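Local coordinates for protein putative glycosyl hydrolase (Bacteroides thetaiotaomicron VPI-5482, PDB 3K11) that probably hydrolyses glycosidic bonds, as a putative member of glycosyl hydrolase family 88, though its own substrate is not established, at residues F174-I178 / N179-R183; P384-Y387 / Y388-V392; D105-Q108 / N109-F113. All coordinates share one frame; numbering follows the deposited sequence.

Overall arrangement
From the N terminus the chain first meets contact 3 (105-113), an internal stretch of helix 101-128 facing helices 82-98 and 148-160, with helix 29-45 also at hand. Contact 1 (174-183) follows where helix 167-180 gives way to loop, beside helix 202-217. Contact 2 (384-392) comes last, at the short helix 384-388 and the turn after it, against a second subunit. Each is local and continuous, so none closes a long loop, and the three run in series without nesting or crossing. Contacts 1 and 3 lie about 26 Å apart between centres, contacts 2 and 3 about 35 Å. All belong to a helix-rich fold whose clan is built as an (alpha/alpha)6 barrel of six helical hairpins.

Contact 1. Residues F174-I178 / N179-R183; sequences FDFII and NKEYR
D175 and N179 meet one helical turn apart, where N179 ND2 gives a hydrogen bond to D175 OD1 at 2.7 Å. The donor meets that oxygen nearly along its C-O axis, and the carboxylate and amide planes stand 65° apart. D175 reaches it with CG anti to the backbone N (chi1 178°), while its other oxygen, OD2, faces the extended K180 in a long salt bridge, 3.9 Å from NZ. An acid suits this place because it can serve an amide and an ammonium group at once. The F176 ring packs against K180 and E181: K180 CB approaches it obliquely, 3.6 Å from F176 CD1, and E181 N stands over one face. F176 O takes hydrogen bonds from K180 N, the ordinary i to i+4 donor, and from E181 N at 2.9 Å, which spans five residues in a pi-type turn. R183, extended from CG to NE, reaches back to the helix end, its NH2 bonded to I178 O at 3.0 Å. A water donates to I177 O and E181 O and accepts from R183 NE, linking helix end to following loop, and R183 NH1 goes on to E228 and G187. F174, I177 and I178 of helix 167-180 pack on helix 202-217, with F174 also edge-to-face on Y225.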
loop_
_atom_site.group_PDB
_atom_site.type_symbol
_atom_site.label_atom_id
_atom_site.label_comp_id
_atom_site.label_asym_id
_atom_site.label_seq_id
_atom_site.Cartn_x
_atom_site.Cartn_y
_atom_site.Cartn_z
ATOM N N PHE A 174 33.714 -22.072 14.435
ATOM C CA PHE A 174 32.668 -23.089 14.215
ATOM C C PHE A 174 32.337 -23.868 15.477
ATOM O O PHE A 174 31.199 -24.228 15.700
ATOM C CB PHE A 174 33.034 -24.078 13.119
ATOM C CG PHE A 174 31.831 -24.770 12.560
ATOM C CD1 PHE A 174 30.959 -24.080 11.761
ATOM C CD2 PHE A 174 31.512 -26.055 12.944
ATOM C CE1 PHE A 174 29.820 -24.679 11.293
ATOM C CE2 PHE A 174 30.396 -26.676 12.455
ATOM C CZ PHE A 174 29.538 -25.987 11.630
ATOM N N ASP A 175 33.319 -24.102 16.328
ATOM C CA ASP A 175 33.014 -24.723 17.609
ATOM C C ASP A 175 31.988 -23.864 18.344
ATOM O O ASP A 175 31.013 -24.377 18.924
ATOM C CB ASP A 175 34.256 -24.834 18.454
ATOM C CG ASP A 175 33.981 -25.450 19.850
ATOM O OD1 ASP A 175 33.284 -26.451 19.959
ATOM O OD2 ASP A 175 34.499 -24.930 20.830
ATOM N N PHE A 176 32.200 -22.547 18.350
ATOM C CA PHE A 176 31.176 -21.661 18.950
ATOM C C PHE A 176 29.791 -21.824 18.299
ATOM O O PHE A 176 28.773 -21.976 18.976
ATOM C CB PHE A 176 31.554 -20.174 18.950
ATOM C CG PHE A 176 30.408 -19.328 19.407
ATOM C CD1 PHE A 176 30.167 -19.161 20.754
ATOM C CD2 PHE A 176 29.534 -18.794 18.499
ATOM C CE1 PHE A 176 29.057 -18.454 21.162
ATOM C CE2 PHE A 176 28.405 -18.116 18.929
ATOM C CZ PHE A 176 28.175 -17.987 20.247
ATOM N N ILE A 177 29.747 -21.711 16.985
ATOM C CA ILE A 177 28.485 -21.770 16.256
ATOM C C ILE A 177 27.732 -23.043 16.568
ATOM O O ILE A 177 26.541 -23.011 16.936
ATOM C CB ILE A 177 28.731 -21.640 14.723
ATOM C CG1 ILE A 177 29.263 -20.231 14.397
ATOM C CG2 ILE A 177 27.455 -21.941 13.868
ATOM C CD1 ILE A 177 29.871 -20.121 13.025
ATOM N N ILE A 178 28.418 -24.176 16.416
ATOM C CA ILE A 178 27.722 -25.456 16.410
ATOM C C ILE A 178 27.504 -26.038 17.778
ATOM O O ILE A 178 26.518 -26.769 17.983
ATOM C CB ILE A 178 28.415 -26.483 15.441
ATOM C CG1 ILE A 178 27.357 -27.404 14.826
ATOM C CG2 ILE A 178 29.587 -27.212 16.159
ATOM C CD1 ILE A 178 26.445 -26.725 13.810
ATOM N N ASN A 179 28.369 -25.703 18.724
ATOM C CA ASN A 179 28.286 -26.237 20.062
ATOM C C ASN A 179 27.916 -25.282 21.203
ATOM O O ASN A 179 27.437 -25.734 22.227
ATOM C CB ASN A 179 29.639 -26.846 20.431
ATOM C CG ASN A 179 30.016 -28.015 19.553
ATOM O OD1 ASN A 179 29.196 -28.865 19.307
ATOM N ND2 ASN A 179 31.264 -28.093 19.142
ATOM N N LYS A 180 28.177 -23.993 21.061
ATOM C CA LYS A 180 27.955 -23.048 22.128
ATOM C C LYS A 180 26.795 -22.080 21.954
ATOM O O LYS A 180 26.160 -21.689 22.931
ATOM C CB LYS A 180 29.225 -22.269 22.326
ATOM C CG LYS A 180 30.387 -23.180 22.743
ATOM C CD LYS A 180 31.591 -22.340 23.088
ATOM C CE LYS A 180 32.791 -23.228 23.509
ATOM N NZ LYS A 180 34.033 -22.397 23.787
ATOM N N GLU A 181 26.534 -21.669 20.727
ATOM C CA GLU A 181 25.436 -20.749 20.454
ATOM C C GLU A 181 24.107 -21.246 21.032
ATOM O O GLU A 181 23.774 -22.419 20.874
ATOM C CB GLU A 181 25.297 -20.550 18.935
ATOM C CG GLU A 181 24.083 -19.725 18.470
ATOM C CD GLU A 181 23.930 -18.390 19.189
ATOM O OE1 GLU A 181 24.924 -17.623 19.277
ATOM O OE2 GLU A 181 22.823 -18.106 19.684
ATOM N N TYR A 182 23.358 -20.345 21.677
ATOM C CA TYR A 182 22.051 -20.656 22.218
ATOM C C TYR A 182 21.077 -21.040 21.096
ATOM O O TYR A 182 21.111 -20.478 19.983
ATOM C CB TYR A 182 21.472 -19.447 22.940
ATOM C CG TYR A 182 20.169 -19.763 23.638
ATOM C CD1 TYR A 182 20.162 -20.488 24.812
ATOM C CD2 TYR A 182 18.955 -19.339 23.144
ATOM C CE1 TYR A 182 18.973 -20.822 25.442
ATOM C CE2 TYR A 182 17.766 -19.658 23.778
ATOM C CZ TYR A 182 17.782 -20.422 24.917
ATOM O OH TYR A 182 16.633 -20.748 25.576
ATOM N N ARG A 183 20.232 -22.025 21.408
ATOM C CA ARG A 183 19.232 -22.510 20.460
ATOM C C ARG A 183 17.912 -22.731 21.182
ATOM O O ARG A 183 17.885 -22.973 22.394
ATOM C CB ARG A 183 19.654 -23.847 19.897
ATOM C CG ARG A 183 20.940 -23.829 19.050
ATOM C CD ARG A 183 21.462 -25.181 18.994
ATOM N NE ARG A 183 22.700 -25.426 18.226
ATOM C CZ ARG A 183 22.771 -26.070 17.046
ATOM N NH1 ARG A 183 21.670 -26.445 16.383
ATOM N NH2 ARG A 183 23.958 -26.335 16.512
HETATM O O HOH W 1 25.088 -24.147 19.040
#

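Contact 2. Residues P384-Y387 / Y388-V392; sequences PAFY and YYRPV
Y388 N closes a helical turn on P384 O at 2.9 Å, Y389 N follows on A385 O, and after Y389 leaves helical geometry R390 N makes a weak bond to Y387 O. The side chain that turns back is R390, bent at chi2 and chi3 (-50° and -59°), which lays its CD over the centre of the F386 ring in a CH-pi contact, 3.8 Å from the centroid. Its guanidinium continues over the ring rim with the two planes only 8° apart. A water bridges F386 O to R390 NH1, which it meets at 3.0 Å. Within the (alpha/alpha)6 barrel fold this is the end of a short helix, 384-388, leading into the loop before helix 400-416. Arginine combines the two needs of this position, an apolar CD for the ring and donors, NE and NH2, that reach T378 and G377. Replacing R390 by alanine is likely to strip the CH-pi partner from one F386 face and leave T378 OG1 and the G377 carbonyl without these donors. Earlier in the turn, Y388 CE1 lies 3.9 Å from P384 CB, and the Y388 hydroxyl bonds to D321. A385 O lies at the edge of the Y389 ring, whose hydroxyl reaches E310 of the second subunit.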
loop_
_atom_site.group_PDB
_atom_site.type_symbol
_atom_site.label_atom_id
_atom_site.label_comp_id
_atom_site.label_asym_id
_atom_site.label_seq_id
_atom_site.Cartn_x
_atom_site.Cartn_y
_atom_site.Cartn_z
ATOM N N PRO A 384 6.572 0.501 14.511
ATOM C CA PRO A 384 7.167 0.949 13.252
ATOM C C PRO A 384 8.071 2.159 13.327
ATOM O O PRO A 384 8.952 2.297 12.493
ATOM C CB PRO A 384 5.955 1.291 12.387
ATOM C CG PRO A 384 4.880 1.670 13.394
ATOM C CD PRO A 384 5.117 0.741 14.578
ATOM N N ALA A 385 7.865 3.036 14.296
ATOM C CA ALA A 385 8.721 4.242 14.407
ATOM C C ALA A 385 10.210 3.903 14.501
ATOM O O ALA A 385 11.037 4.527 13.848
ATOM C CB ALA A 385 8.257 5.119 15.605
ATOM N N PHE A 386 10.551 2.901 15.292
ATOM C CA PHE A 386 11.930 2.449 15.415
ATOM C C PHE A 386 12.525 2.183 14.029
ATOM O O PHE A 386 13.593 2.703 13.674
ATOM C CB PHE A 386 11.974 1.197 16.290
ATOM C CG PHE A 386 13.321 0.510 16.316
ATOM C CD1 PHE A 386 14.309 0.948 17.162
ATOM C CD2 PHE A 386 13.596 -0.543 15.467
ATOM C CE1 PHE A 386 15.517 0.334 17.192
ATOM C CE2 PHE A 386 14.816 -1.193 15.547
ATOM C CZ PHE A 386 15.769 -0.717 16.385
ATOM N N TYR A 387 11.801 1.430 13.216
ATOM C CA TYR A 387 12.346 1.049 11.898
ATOM C C TYR A 387 12.394 2.234 10.942
ATOM O O TYR A 387 13.338 2.404 10.177
ATOM C CB TYR A 387 11.564 -0.106 11.297
ATOM C CG TYR A 387 11.803 -1.435 11.992
ATOM C CD1 TYR A 387 12.965 -2.163 11.760
ATOM C CD2 TYR A 387 10.890 -1.952 12.912
ATOM C CE1 TYR A 387 13.213 -3.353 12.419
ATOM C CE2 TYR A 387 11.128 -3.158 13.564
ATOM C CZ TYR A 387 12.288 -3.868 13.310
ATOM O OH TYR A 387 12.537 -5.070 13.939
ATOM N N TYR A 388 11.335 3.014 10.940
ATOM C CA TYR A 388 11.262 4.153 10.005
ATOM C C TYR A 388 12.372 5.167 10.230
ATOM O O TYR A 388 12.827 5.788 9.268
ATOM C CB TYR A 388 9.923 4.874 10.122
ATOM C CG TYR A 388 8.765 4.367 9.316
ATOM C CD1 TYR A 388 8.119 3.182 9.656
ATOM C CD2 TYR A 388 8.194 5.153 8.305
ATOM C CE1 TYR A 388 7.011 2.749 8.964
ATOM C CE2 TYR A 388 7.072 4.726 7.611
ATOM C CZ TYR A 388 6.474 3.538 7.941
ATOM O OH TYR A 388 5.337 3.143 7.293
ATOM N N TYR A 389 12.861 5.272 11.464
ATOM C CA TYR A 389 13.789 6.333 11.845
ATOM C C TYR A 389 15.207 5.857 12.093
ATOM O O TYR A 389 16.042 6.650 12.509
ATOM C CB TYR A 389 13.272 7.111 13.082
ATOM C CG TYR A 389 12.213 8.092 12.735
ATOM C CD1 TYR A 389 12.556 9.400 12.368
ATOM C CD2 TYR A 389 10.864 7.730 12.734
ATOM C CE1 TYR A 389 11.597 10.300 11.975
ATOM C CE2 TYR A 389 9.880 8.623 12.323
ATOM C CZ TYR A 389 10.257 9.923 11.966
ATOM O OH TYR A 389 9.310 10.868 11.637
ATOM N N ARG A 390 15.511 4.627 11.731
ATOM C CA ARG A 390 16.921 4.160 11.862
ATOM C C ARG A 390 17.829 5.074 11.075
ATOM O O ARG A 390 17.596 5.322 9.888
ATOM C CB ARG A 390 17.081 2.734 11.365
ATOM C CG ARG A 390 16.319 1.649 12.172
ATOM C CD ARG A 390 16.514 1.681 13.652
ATOM N NE ARG A 390 17.916 1.519 14.049
ATOM C CZ ARG A 390 18.512 2.165 15.057
ATOM N NH1 ARG A 390 17.870 3.061 15.778
ATOM N NH2 ARG A 390 19.793 1.924 15.309
ATOM N N PRO A 391 18.864 5.614 11.716
ATOM C CA PRO A 391 19.805 6.459 10.966
ATOM C C PRO A 391 20.501 5.786 9.810
ATOM O O PRO A 391 20.639 4.565 9.824
ATOM C CB PRO A 391 20.864 6.806 12.015
ATOM C CG PRO A 391 20.099 6.765 13.316
ATOM C CD PRO A 391 19.183 5.577 13.158
ATOM N N VAL A 392 20.950 6.589 8.837
ATOM C CA VAL A 392 21.824 6.147 7.768
ATOM C C VAL A 392 23.166 6.847 7.935
ATOM O O VAL A 392 23.220 7.977 8.451
ATOM C CB VAL A 392 21.259 6.416 6.349
ATOM C CG1 VAL A 392 19.947 5.570 6.111
ATOM C CG2 VAL A 392 21.076 7.930 6.060
HETATM O O HOH W 2 15.157 4.306 15.292
#

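Contact 3. Residues D105-Q108 / N109-F113; sequences DYVQ and NRFRF
Q108 and R112, one turn apart, lie side by side and point the same way. Q108 bends at chi2 (-81°), bringing OE1 round to R112, whose chain runs extended from CG to NE. Q108 OE1 accepts from R112 NE at 2.8 Å and from R112 NH2 at 3.0 Å, both within the guanidinium plane, and the amide is nearly coplanar with it, 16° apart. R110 takes another shape: a bend at chi2 folds it back along Y106, so that its CG sits over one face of the ring, 4.2 Å from the centroid. The guanidinium is tilted 39° to the ring, with Y106 CE2 over its face, 3.3 Å from R110 NH2. A long, flexible arginine suits this place, its CG methylene covering part of the tyrosine face while NE and NH2 go on to T47 and D44. V107 and F111, both buried, pack between L91 of helix 82-98 and L157 of helix 148-160. Branched valine suits its position because CG1, anti to the backbone N, lies over the F111 face in a CH-pi contact, 3.7 Å from the centroid. Q108 NE2 donates to D161 OD2, which also forms a salt bridge with R112 NH2. This closed polar network is likely to fix the rotation of the R112 guanidinium, and the D161 carboxylate probably balances its charge.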
loop_
_atom_site.group_PDB
_atom_site.type_symbol
_atom_site.label_atom_id
_atom_site.label_comp_id
_atom_site.label_asym_id
_atom_site.label_seq_id
_atom_site.Cartn_x
_atom_site.Cartn_y
_atom_site.Cartn_z
ATOM N N ASP A 105 43.629 -10.974 -3.450
ATOM C CA ASP A 105 44.862 -10.584 -2.737
ATOM C C ASP A 105 44.511 -9.867 -1.435
ATOM O O ASP A 105 45.167 -10.052 -0.400
ATOM C CB ASP A 105 45.707 -9.619 -3.547
ATOM C CG ASP A 105 46.414 -10.281 -4.742
ATOM O OD1 ASP A 105 46.385 -11.527 -4.861
ATOM O OD2 ASP A 105 46.968 -9.512 -5.565
ATOM N N TYR A 106 43.489 -9.024 -1.491
ATOM C CA TYR A 106 43.017 -8.323 -0.306
ATOM C C TYR A 106 42.574 -9.278 0.782
ATOM O O TYR A 106 42.892 -9.101 1.946
ATOM C CB TYR A 106 41.839 -7.409 -0.699
ATOM C CG TYR A 106 41.175 -6.699 0.446
ATOM C CD1 TYR A 106 40.109 -7.288 1.128
ATOM C CD2 TYR A 106 41.568 -5.424 0.832
ATOM C CE1 TYR A 106 39.477 -6.643 2.168
ATOM C CE2 TYR A 106 40.926 -4.760 1.895
ATOM C CZ TYR A 106 39.884 -5.399 2.553
ATOM O OH TYR A 106 39.234 -4.809 3.592
ATOM N N VAL A 107 41.775 -10.273 0.406
ATOM C CA VAL A 107 41.233 -11.215 1.365
ATOM C C VAL A 107 42.357 -12.074 1.907
ATOM O O VAL A 107 42.454 -12.320 3.104
ATOM C CB VAL A 107 40.115 -12.082 0.751
ATOM C CG1 VAL A 107 39.493 -12.953 1.829
ATOM C CG2 VAL A 107 38.987 -11.163 0.107
ATOM N N GLN A 108 43.207 -12.559 1.008
ATOM C CA GLN A 108 44.405 -13.296 1.430
ATOM C C GLN A 108 45.189 -12.517 2.488
ATOM O O GLN A 108 45.540 -13.040 3.545
ATOM C CB GLN A 108 45.301 -13.568 0.217
ATOM C CG GLN A 108 44.790 -14.641 -0.753
ATOM C CD GLN A 108 45.093 -16.051 -0.289
ATOM O OE1 GLN A 108 45.798 -16.236 0.699
ATOM N NE2 GLN A 108 44.588 -17.047 -1.009
ATOM N N ASN A 109 45.455 -11.254 2.195
ATOM C CA ASN A 109 46.259 -10.439 3.063
ATOM C C ASN A 109 45.634 -10.267 4.439
ATOM O O ASN A 109 46.307 -10.456 5.449
ATOM C CB ASN A 109 46.509 -9.099 2.412
ATOM C CG ASN A 109 47.247 -8.156 3.303
ATOM O OD1 ASN A 109 46.640 -7.331 3.982
ATOM N ND2 ASN A 109 48.574 -8.274 3.327
ATOM N N ARG A 110 44.349 -9.927 4.471
ATOM C CA ARG A 110 43.666 -9.727 5.762
ATOM C C ARG A 110 43.548 -11.012 6.571
ATOM O O ARG A 110 43.773 -11.011 7.783
ATOM C CB ARG A 110 42.293 -9.074 5.573
ATOM C CG ARG A 110 42.313 -7.695 4.888
ATOM C CD ARG A 110 43.349 -6.792 5.449
ATOM N NE ARG A 110 43.206 -5.403 4.971
ATOM C CZ ARG A 110 43.660 -4.940 3.811
ATOM N NH1 ARG A 110 44.207 -5.750 2.907
ATOM N NH2 ARG A 110 43.545 -3.656 3.535
ATOM N N PHE A 111 43.192 -12.106 5.905
ATOM C CA PHE A 111 43.103 -13.394 6.600
ATOM C C PHE A 111 44.436 -13.897 7.107
ATOM O O PHE A 111 44.526 -14.421 8.211
ATOM C CB PHE A 111 42.456 -14.477 5.700
ATOM C CG PHE A 111 40.972 -14.320 5.473
ATOM C CD1 PHE A 111 40.203 -13.432 6.210
ATOM C CD2 PHE A 111 40.335 -15.166 4.575
ATOM C CE1 PHE A 111 38.868 -13.365 6.028
ATOM C CE2 PHE A 111 38.951 -15.082 4.401
ATOM C CZ PHE A 111 38.256 -14.169 5.090
ATOM N N ARG A 112 45.490 -13.738 6.320
ATOM C CA ARG A 112 46.807 -14.183 6.770
ATOM C C ARG A 112 47.287 -13.339 7.966
ATOM O O ARG A 112 47.928 -13.858 8.860
ATOM C CB ARG A 112 47.820 -14.142 5.624
ATOM C CG ARG A 112 47.548 -15.230 4.617
ATOM C CD ARG A 112 48.388 -15.115 3.378
ATOM N NE ARG A 112 47.939 -16.123 2.432
ATOM C CZ ARG A 112 48.352 -17.388 2.414
ATOM N NH1 ARG A 112 49.274 -17.817 3.250
ATOM N NH2 ARG A 112 47.845 -18.230 1.540
ATOM N N PHE A 113 46.948 -12.045 7.964
ATOM C CA PHE A 113 47.302 -11.131 9.021
ATOM C C PHE A 113 46.573 -11.539 10.290
ATOM O O PHE A 113 47.169 -11.634 11.344
ATOM C CB PHE A 113 46.915 -9.696 8.629
ATOM C CG PHE A 113 46.951 -8.717 9.786
ATOM C CD1 PHE A 113 48.170 -8.328 10.333
ATOM C CD2 PHE A 113 45.789 -8.206 10.321
ATOM C CE1 PHE A 113 48.219 -7.429 11.389
ATOM C CE2 PHE A 113 45.817 -7.308 11.371
ATOM C CZ PHE A 113 47.036 -6.916 11.910
#